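Local structure of aminotransferase class I and II (Streptococcus suis 89/1591, 3OP7) at residues Q149-T154 with V180-E185; L95-S100 with T155-I160; L32-L37 with D47-L52. The protein probably catalyses the pyridoxal 5'-phosphate-dependent transfer of an amino group from an amino acid to an oxo acid. All coordinates share one frame; numbering follows the deposited sequence.

Contact 1. Residues Q149-T154 with V180-E185; sequences QLIRPT and VEIASE. With EDO (1,2-ethanediol), chain J.
Ile151 reaches Ile182 with its longer branch fully extended: CG1 stands anti to the backbone N (chi1 -162°) and the second torsion keeps CD1 running outward, away from its own main chain. On the helix, Ile182 carries CG2 anti to its backbone N, which brings this short branch round to the approaching methyl, with CG1 (chi1 -63°) lying beside the N. The result is a single-methyl contact, met at a slant: Ile151 CD1 lies 3.8 Å from Ile182 CG2 and 3.7 Å from Ile182 O, and it passes over the backbone at 4.3 Å from Ala183 CA. Ile182 O already accepts from Glu185 N at 3.1 Å. Two residues earlier, Val180 O takes two bonds from Ser184, from N at 2.8 Å and from OG at 2.9 Å. An ethanediol, probably from the crystallisation liquor, sits beside Glu181 and Glu185: its C1 touches Glu185 CG at 3.4 Å, O1 makes a weak hydrogen bond to Glu181 O, and Arg148 NE binds the diol as well. Ile182 is packed further by Leu144 and Leu147 of helix 144-150, and Ile151 by Val186. The pairing is van der Waals, one methyl against another methyl and an already bonded carbonyl, so the loop leaving helix 144-150 is joined to helix 173-184, on the same face of the large-domain sheet, by the close fit of a few atoms.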
loop_
_atom_site.group_PDB
_atom_site.type_symbol
_atom_site.label_atom_id
_atom_site.label_comp_id
_atom_site.label_asym_id
_atom_site.label_seq_id
_atom_site.Cartn_x
_atom_site.Cartn_y
_atom_site.Cartn_z
ATOM N N GLN A 149 7.338 19.308 28.336
ATOM C CA GLN A 149 6.032 19.724 28.859
ATOM C C GLN A 149 4.898 18.867 28.284
ATOM O O GLN A 149 3.870 18.619 28.962
ATOM C CB GLN A 149 5.762 21.207 28.554
ATOM C CG GLN A 149 6.730 22.189 29.160
ATOM C CD GLN A 149 6.399 23.604 28.762
ATOM O OE1 GLN A 149 5.834 23.836 27.689
ATOM N NE2 GLN A 149 6.725 24.556 29.620
ATOM N N LEU A 150 5.071 18.399 27.048
ATOM C CA LEU A 150 4.025 17.604 26.389
ATOM C C LEU A 150 4.030 16.130 26.749
ATOM O O LEU A 150 2.987 15.492 26.713
ATOM C CB LEU A 150 4.142 17.708 24.869
ATOM C CG LEU A 150 3.883 19.107 24.288
ATOM C CD1 LEU A 150 4.436 19.151 22.856
ATOM C CD2 LEU A 150 2.369 19.370 24.317
ATOM N N ILE A 151 5.195 15.585 27.059
ATOM C CA ILE A 151 5.328 14.139 27.311
ATOM C C ILE A 151 4.614 13.763 28.606
ATOM O O ILE A 151 4.554 14.556 29.578
ATOM C CB ILE A 151 6.829 13.710 27.333
ATOM C CG1 ILE A 151 6.953 12.186 27.158
ATOM C CG2 ILE A 151 7.535 14.250 28.559
ATOM C CD1 ILE A 151 8.299 11.661 26.671
ATOM N N ARG A 152 4.136 12.536 28.637
ATOM C CA ARG A 152 3.375 11.999 29.745
ATOM C C ARG A 152 3.976 10.676 30.136
ATOM O O ARG A 152 4.614 10.020 29.288
ATOM C CB ARG A 152 1.933 11.733 29.296
ATOM C CG ARG A 152 1.158 12.965 28.834
ATOM C CD ARG A 152 -0.250 12.486 28.421
ATOM N NE ARG A 152 -0.994 13.575 27.787
ATOM C CZ ARG A 152 -2.227 13.433 27.294
ATOM N NH1 ARG A 152 -2.841 12.270 27.356
ATOM N NH2 ARG A 152 -2.808 14.446 26.681
ATOM N N PRO A 153 3.633 10.195 31.344
ATOM C CA PRO A 153 4.202 8.947 31.811
ATOM C C PRO A 153 3.957 7.793 30.878
ATOM O O PRO A 153 4.777 6.885 30.809
ATOM C CB PRO A 153 3.526 8.749 33.162
ATOM C CG PRO A 153 3.383 10.168 33.675
ATOM C CD PRO A 153 3.003 10.954 32.446
ATOM N N THR A 154 2.853 7.858 30.149
ATOM C CA THR A 154 2.423 6.757 29.269
ATOM C C THR A 154 2.523 7.097 27.791
ATOM O O THR A 154 1.964 6.368 26.940
ATOM C CB THR A 154 0.947 6.292 29.588
ATOM O OG1 THR A 154 0.032 7.385 29.398
ATOM C CG2 THR A 154 0.829 5.727 31.023
ATOM N N VAL A 180 16.136 11.542 22.486
ATOM C CA VAL A 180 16.108 10.159 22.938
ATOM C C VAL A 180 16.103 10.089 24.477
ATOM O O VAL A 180 15.396 9.309 25.047
ATOM C CB VAL A 180 17.260 9.365 22.332
ATOM C CG1 VAL A 180 17.422 7.952 22.998
ATOM C CG2 VAL A 180 17.022 9.184 20.841
ATOM N N GLU A 181 16.923 10.888 25.146
ATOM C CA GLU A 181 16.903 10.888 26.601
ATOM C C GLU A 181 15.504 11.191 27.144
ATOM O O GLU A 181 15.088 10.585 28.139
ATOM C CB GLU A 181 17.964 11.829 27.169
ATOM C CG GLU A 181 19.368 11.274 26.994
ATOM C CD GLU A 181 20.460 12.209 27.468
ATOM O OE1 GLU A 181 20.341 13.436 27.256
ATOM O OE2 GLU A 181 21.445 11.706 28.063
ATOM N N ILE A 182 14.766 12.087 26.485
ATOM C CA ILE A 182 13.404 12.395 26.912
ATOM C C ILE A 182 12.450 11.203 26.676
ATOM O O ILE A 182 11.721 10.775 27.613
ATOM C CB ILE A 182 12.839 13.641 26.207
ATOM C CG1 ILE A 182 13.642 14.897 26.552
ATOM C CG2 ILE A 182 11.367 13.823 26.581
ATOM C CD1 ILE A 182 13.334 16.088 25.566
ATOM N N ALA A 183 12.484 10.614 25.464
ATOM C CA ALA A 183 11.675 9.458 25.118
ATOM C C ALA A 183 11.975 8.271 26.034
ATOM O O ALA A 183 11.062 7.570 26.469
ATOM C CB ALA A 183 11.872 9.022 23.619
ATOM N N SER A 184 13.254 8.097 26.369
ATOM C CA SER A 184 13.666 6.993 27.233
ATOM C C SER A 184 13.119 7.064 28.632
ATOM O O SER A 184 13.037 6.039 29.280
ATOM C CB SER A 184 15.198 6.930 27.353
ATOM O OG SER A 184 15.688 6.627 26.090
ATOM N N GLU A 185 12.781 8.257 29.138
ATOM C CA GLU A 185 12.177 8.341 30.461
ATOM C C GLU A 185 10.896 7.515 30.603
ATOM O O GLU A 185 10.567 7.070 31.723
ATOM C CB GLU A 185 11.853 9.786 30.871
ATOM C CG GLU A 185 13.000 10.631 31.319
ATOM C CD GLU A 185 13.704 10.089 32.556
ATOM O OE1 GLU A 185 13.231 10.253 33.715
ATOM O OE2 GLU A 185 14.764 9.485 32.347
HETATM C C1 EDO J . 15.000 13.396 31.321
HETATM O O1 EDO J . 16.119 12.850 30.583
HETATM C C2 EDO J . 15.134 14.918 31.425
HETATM O O2 EDO J . 14.377 15.644 30.442
#

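Contact 2. Residues L95-S100 with T155-I160; sequences LLVLYS and TKMICI
Leu98 and the selenomethionine Met157 make the tightest touch, Leu98 CD2 lying 3.6 Å from Met157 SE, with the two side chains crossing at about a right angle. The same CD2 methyl also reaches Cys159 SG at 4.2 Å, so one leucine branch bridges two strand residues that face the helix. Beyond the selenium the Met157 chain bends (chi3 -71°), turning CE toward Val97, whose CG1 it meets at 4.0 Å. Helix 95-100 and strand 157-160 run almost antiparallel, at 161°, with their axes 11.8 Å apart, a spacing these side chains help to fill. Further out, Leu98 and Met157 both rest on Leu191 of the adjoining strand, and Ile121 and Pro122 of helix 117-124 pack against Leu98. The other side of helix 89-101 looks to the partner: Tyr99 OH is hydrogen-bonded to Ser124 OG of the second subunit, and Leu95 packs on its counterpart there. Ile158 and Ile160 point across the sheet to helix 173-184. Helices on both sides of a mostly parallel, seven-stranded mixed sheet, with an added hairpin strand at one edge, are characteristic of the large domain of fold type I pyridoxal-phosphate enzymes.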
loop_
_atom_site.group_PDB
_atom_site.type_symbol
_atom_site.label_atom_id
_atom_site.label_comp_id
_atom_site.label_asym_id
_atom_site.label_seq_id
_atom_site.Cartn_x
_atom_site.Cartn_y
_atom_site.Cartn_z
ATOM N N LEU A 95 2.507 3.938 7.420
ATOM C CA LEU A 95 1.198 3.386 7.696
ATOM C C LEU A 95 1.332 2.082 8.465
ATOM O O LEU A 95 0.588 1.841 9.430
ATOM C CB LEU A 95 0.441 3.123 6.400
ATOM C CG LEU A 95 -0.939 2.473 6.599
ATOM C CD1 LEU A 95 -1.833 3.293 7.522
ATOM C CD2 LEU A 95 -1.570 2.218 5.246
ATOM N N LEU A 96 2.209 1.197 8.021
ATOM C CA LEU A 96 2.375 -0.098 8.706
ATOM C C LEU A 96 2.764 0.102 10.186
ATOM O O LEU A 96 2.221 -0.569 11.078
ATOM C CB LEU A 96 3.434 -0.913 8.031
ATOM C CG LEU A 96 3.775 -2.285 8.654
ATOM C CD1 LEU A 96 2.524 -3.193 8.718
ATOM C CD2 LEU A 96 4.946 -2.933 7.874
ATOM N N VAL A 97 3.690 1.011 10.437
ATOM C CA VAL A 97 4.145 1.275 11.825
ATOM C C VAL A 97 2.960 1.758 12.685
ATOM O O VAL A 97 2.644 1.183 13.751
ATOM C CB VAL A 97 5.293 2.276 11.895
ATOM C CG1 VAL A 97 5.633 2.696 13.393
ATOM C CG2 VAL A 97 6.528 1.656 11.230
ATOM N N LEU A 98 2.274 2.793 12.201
ATOM C CA LEU A 98 1.221 3.425 12.984
ATOM C C LEU A 98 0.021 2.522 13.146
ATOM O O LEU A 98 -0.541 2.362 14.230
ATOM C CB LEU A 98 0.874 4.787 12.337
ATOM C CG LEU A 98 2.052 5.782 12.345
ATOM C CD1 LEU A 98 1.840 6.886 11.309
ATOM C CD2 LEU A 98 2.227 6.377 13.749
ATOM N N TYR A 99 -0.371 1.892 12.065
ATOM C CA TYR A 99 -1.538 1.046 12.126
ATOM C C TYR A 99 -1.305 -0.169 13.052
ATOM O O TYR A 99 -2.227 -0.608 13.774
ATOM C CB TYR A 99 -1.912 0.640 10.717
ATOM C CG TYR A 99 -3.329 0.232 10.476
ATOM C CD1 TYR A 99 -4.363 0.639 11.297
ATOM C CD2 TYR A 99 -3.642 -0.593 9.430
ATOM C CE1 TYR A 99 -5.679 0.223 11.076
ATOM C CE2 TYR A 99 -4.958 -0.993 9.196
ATOM C CZ TYR A 99 -5.962 -0.573 10.015
ATOM O OH TYR A 99 -7.257 -1.018 9.780
ATOM N N SER A 100 -0.091 -0.707 13.055
ATOM C CA SER A 100 0.249 -1.886 13.845
ATOM C C SER A 100 0.317 -1.530 15.331
ATOM O O SER A 100 -0.145 -2.316 16.195
ATOM C CB SER A 100 1.610 -2.453 13.398
ATOM O OG SER A 100 1.527 -3.025 12.109
ATOM N N THR A 155 3.260 8.158 27.411
ATOM C CA THR A 155 3.350 8.493 26.010
ATOM C C THR A 155 3.866 7.281 25.243
ATOM O O THR A 155 4.906 6.732 25.579
ATOM C CB THR A 155 4.215 9.748 25.783
ATOM O OG1 THR A 155 3.588 10.882 26.401
ATOM C CG2 THR A 155 4.493 10.051 24.252
ATOM N N LYS A 156 3.153 6.902 24.202
ATOM C CA LYS A 156 3.490 5.708 23.424
ATOM C C LYS A 156 4.513 5.934 22.338
ATOM O O LYS A 156 5.378 5.063 22.095
ATOM C CB LYS A 156 2.267 5.108 22.779
ATOM C CG LYS A 156 2.652 3.934 21.861
ATOM C CD LYS A 156 1.647 2.857 21.587
ATOM C CE LYS A 156 1.414 1.916 22.746
ATOM N NZ LYS A 156 0.205 1.091 22.389
HETATM N N MSE A 157 4.431 7.091 21.674
HETATM C CA MSE A 157 5.220 7.339 20.479
HETATM C C MSE A 157 5.390 8.820 20.223
HETATM O O MSE A 157 4.484 9.592 20.490
HETATM C CB MSE A 157 4.547 6.679 19.257
HETATM C CG MSE A 157 5.377 6.796 17.961
HETATM SE SE MSE A 157 4.532 5.955 16.482
HETATM C CE MSE A 157 4.787 4.130 17.070
ATOM N N ILE A 158 6.586 9.202 19.760
ATOM C CA ILE A 158 6.897 10.505 19.253
ATOM C C ILE A 158 7.249 10.322 17.774
ATOM O O ILE A 158 8.070 9.439 17.432
ATOM C CB ILE A 158 8.103 11.128 19.977
ATOM C CG1 ILE A 158 7.793 11.315 21.460
ATOM C CG2 ILE A 158 8.489 12.520 19.365
ATOM C CD1 ILE A 158 9.046 11.524 22.334
ATOM N N CYS A 159 6.597 11.107 16.918
ATOM C CA CYS A 159 6.834 11.062 15.477
ATOM C C CYS A 159 7.612 12.262 15.014
ATOM O O CYS A 159 7.244 13.421 15.306
ATOM C CB CYS A 159 5.504 10.963 14.717
ATOM S SG CYS A 159 4.455 9.605 15.144
ATOM N N ILE A 160 8.712 12.002 14.296
ATOM C CA ILE A 160 9.496 13.028 13.656
ATOM C C ILE A 160 9.755 12.686 12.189
ATOM O O ILE A 160 9.578 11.550 11.762
ATOM C CB ILE A 160 10.846 13.219 14.372
ATOM C CG1 ILE A 160 11.753 11.979 14.245
ATOM C CG2 ILE A 160 10.644 13.633 15.861
ATOM C CD1 ILE A 160 13.213 12.263 14.826
#

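Contact 3. Residues L32-L37 with D47-L52; sequences LTLEEL and DFYKKL
Two consecutive short helices near the N-terminus, 34-41 and 45-53, face each other here at the dimer interface of this fold type I aminotransferase, with residues of the second subunit joining the packing. Leu34 and Tyr49 provide the closest approach. Leu34 CD2 comes within 3.8 Å of Tyr49 OH and 4.0 Å of Tyr49 CE1, so the methyl meets the phenol end of the ring; the two side chains reach for one another from opposite directions. Leu34 gets there by swinging CG anti to its backbone N (chi1 -151°), and Tyr49 by holding CG anti to the carbonyl carbon (chi1 -66°). The same CD2 methyl also touches Phe48, at 4.4 Å from CE1. Leu34 thus wedges one branch against two neighbouring aromatics, bridging backbones that stay 10.4 Å apart between Leu34 CA and Phe48 CA. Within helix 45-53 the two rings are themselves in touch, since Tyr49 CD1 lies in plane at the edge of the Phe48 ring. Phe48 also meets Phe38 edge-to-face and packs on Leu261 of helix 257-268. The second subunit closes over the packing: Gln53 of that chain bonds Tyr49 OH through OE1 and Glu35 OE1 through NE2, Tyr49 stacks on its own counterpart, and Leu34 packs on Leu52 of that chain. The phenol hydroxyl, beside an apolar methyl, thus finds its polar partner across the interface. Thr33, just before Leu34, is the N-cap of helix 34-41: its OG1 accepts from Glu36 N at 3.0 Å, with an N-H...O angle of 163°.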
loop_
_atom_site.group_PDB
_atom_site.type_symbol
_atom_site.label_atom_id
_atom_site.label_comp_id
_atom_site.label_asym_id
_atom_site.label_seq_id
_atom_site.Cartn_x
_atom_site.Cartn_y
_atom_site.Cartn_z
ATOM N N LEU A 32 15.174 8.662 -12.068
ATOM C CA LEU A 32 15.970 7.813 -12.958
ATOM C C LEU A 32 15.080 7.061 -13.901
ATOM O O LEU A 32 13.962 6.648 -13.533
ATOM C CB LEU A 32 16.777 6.814 -12.118
ATOM C CG LEU A 32 18.026 7.384 -11.408
ATOM C CD1 LEU A 32 18.483 6.380 -10.279
ATOM C CD2 LEU A 32 19.100 7.641 -12.416
ATOM N N THR A 33 15.589 6.818 -15.091
ATOM C CA THR A 33 15.063 5.738 -15.925
ATOM C C THR A 33 15.869 4.451 -15.672
ATOM O O THR A 33 16.982 4.490 -15.160
ATOM C CB THR A 33 15.171 6.040 -17.397
ATOM O OG1 THR A 33 16.574 6.151 -17.746
ATOM C CG2 THR A 33 14.405 7.345 -17.794
ATOM N N LEU A 34 15.325 3.305 -16.070
ATOM C CA LEU A 34 16.065 2.050 -15.964
ATOM C C LEU A 34 17.364 2.151 -16.751
ATOM O O LEU A 34 18.412 1.738 -16.279
ATOM C CB LEU A 34 15.183 0.881 -16.460
ATOM C CG LEU A 34 15.439 -0.477 -15.845
ATOM C CD1 LEU A 34 15.531 -0.390 -14.317
ATOM C CD2 LEU A 34 14.334 -1.449 -16.329
ATOM N N GLU A 35 17.292 2.733 -17.946
ATOM C CA GLU A 35 18.474 2.963 -18.786
ATOM C C GLU A 35 19.587 3.684 -18.016
ATOM O O GLU A 35 20.732 3.263 -18.045
ATOM C CB GLU A 35 18.086 3.820 -19.999
ATOM C CG GLU A 35 19.257 4.391 -20.812
ATOM C CD GLU A 35 19.511 3.679 -22.106
ATOM O OE1 GLU A 35 18.547 3.156 -22.726
ATOM O OE2 GLU A 35 20.699 3.683 -22.522
ATOM N N GLU A 36 19.233 4.774 -17.350
ATOM C CA GLU A 36 20.201 5.544 -16.574
ATOM C C GLU A 36 20.704 4.735 -15.380
ATOM O O GLU A 36 21.886 4.809 -15.028
ATOM C CB GLU A 36 19.636 6.913 -16.107
ATOM C CG GLU A 36 20.746 7.887 -15.655
ATOM C CD GLU A 36 20.305 9.243 -15.102
ATOM O OE1 GLU A 36 19.110 9.608 -15.180
ATOM O OE2 GLU A 36 21.204 9.950 -14.574
ATOM N N LEU A 37 19.814 3.980 -14.731
ATOM C CA LEU A 37 20.256 3.126 -13.626
ATOM C C LEU A 37 21.228 2.034 -14.075
ATOM O O LEU A 37 22.248 1.798 -13.410
ATOM C CB LEU A 37 19.089 2.476 -12.908
ATOM C CG LEU A 37 19.401 1.578 -11.713
ATOM C CD1 LEU A 37 20.201 2.314 -10.597
ATOM C CD2 LEU A 37 18.088 0.922 -11.156
ATOM N N ASP A 47 21.149 -9.028 -19.275
ATOM C CA ASP A 47 21.195 -9.970 -18.147
ATOM C C ASP A 47 20.045 -9.677 -17.181
ATOM O O ASP A 47 19.431 -10.605 -16.626
ATOM C CB ASP A 47 22.497 -9.860 -17.337
ATOM C CG ASP A 47 23.759 -10.286 -18.115
ATOM O OD1 ASP A 47 23.706 -11.061 -19.090
ATOM O OD2 ASP A 47 24.837 -9.800 -17.703
ATOM N N PHE A 48 19.776 -8.392 -16.949
ATOM C CA PHE A 48 18.720 -8.008 -16.038
ATOM C C PHE A 48 17.390 -8.494 -16.598
ATOM O O PHE A 48 16.602 -9.077 -15.876
ATOM C CB PHE A 48 18.690 -6.500 -15.787
ATOM C CG PHE A 48 17.596 -6.059 -14.872
ATOM C CD1 PHE A 48 16.325 -5.784 -15.369
ATOM C CD2 PHE A 48 17.841 -5.831 -13.530
ATOM C CE1 PHE A 48 15.315 -5.343 -14.533
ATOM C CE2 PHE A 48 16.846 -5.394 -12.692
ATOM C CZ PHE A 48 15.557 -5.155 -13.193
ATOM N N TYR A 49 17.155 -8.278 -17.878
ATOM C CA TYR A 49 15.878 -8.673 -18.486
ATOM C C TYR A 49 15.709 -10.184 -18.551
ATOM O O TYR A 49 14.598 -10.680 -18.421
ATOM C CB TYR A 49 15.707 -8.077 -19.862
ATOM C CG TYR A 49 15.590 -6.554 -19.834
ATOM C CD1 TYR A 49 14.707 -5.922 -18.984
ATOM C CD2 TYR A 49 16.362 -5.763 -20.684
ATOM C CE1 TYR A 49 14.620 -4.508 -18.938
ATOM C CE2 TYR A 49 16.264 -4.399 -20.667
ATOM C CZ TYR A 49 15.425 -3.773 -19.813
ATOM O OH TYR A 49 15.352 -2.415 -19.839
ATOM N N LYS A 50 16.808 -10.891 -18.775
ATOM C CA LYS A 50 16.771 -12.345 -18.791
ATOM C C LYS A 50 16.321 -12.866 -17.431
ATOM O O LYS A 50 15.474 -13.744 -17.370
ATOM C CB LYS A 50 18.134 -12.944 -19.176
ATOM C CG LYS A 50 18.053 -14.443 -19.496
ATOM C CD LYS A 50 19.251 -14.913 -20.371
ATOM C CE LYS A 50 19.118 -16.361 -20.875
ATOM N NZ LYS A 50 20.114 -16.670 -21.977
ATOM N N LYS A 51 16.880 -12.333 -16.358
ATOM C CA LYS A 51 16.514 -12.756 -15.022
ATOM C C LYS A 51 15.036 -12.408 -14.767
ATOM O O LYS A 51 14.246 -13.247 -14.357
ATOM C CB LYS A 51 17.393 -12.085 -13.987
ATOM C CG LYS A 51 17.050 -12.443 -12.518
ATOM C CD LYS A 51 18.216 -12.012 -11.683
ATOM C CE LYS A 51 17.948 -12.042 -10.201
ATOM N NZ LYS A 51 19.158 -11.385 -9.571
ATOM N N LEU A 52 14.674 -11.160 -15.062
ATOM C CA LEU A 52 13.305 -10.697 -14.851
ATOM C C LEU A 52 12.295 -11.549 -15.594
ATOM O O LEU A 52 11.284 -11.930 -15.017
ATOM C CB LEU A 52 13.158 -9.251 -15.303
ATOM C CG LEU A 52 11.714 -8.731 -15.325
ATOM C CD1 LEU A 52 11.158 -8.655 -13.907
ATOM C CD2 LEU A 52 11.638 -7.351 -16.073
#

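How the contacts relate
Contacts 1 and 2 belong to one layered structure. Strand 157-161 lies between helix 144-150 and helix 173-184 in sequence, and the two contacts touch where Ala183 CB packs on Ile158 CD1 at 4.0 Å. Contact 2 is core, with aliphatic and sulfur or selenium groups filling the helix-to-sheet layer; contact 1 covers the outer end of that domain, where a partly exposed isoleucine meets a buried one. Contact 3 stands apart, its centre about 47 Å from that of contact 1, on the opposite side of the chain's centre. Its touching residues are buried, but a leucine methyl meets aromatic rings, and a phenol hydroxyl bonds across the interface. Contacts 2 and 3 reach the second subunit, contact 1 does not.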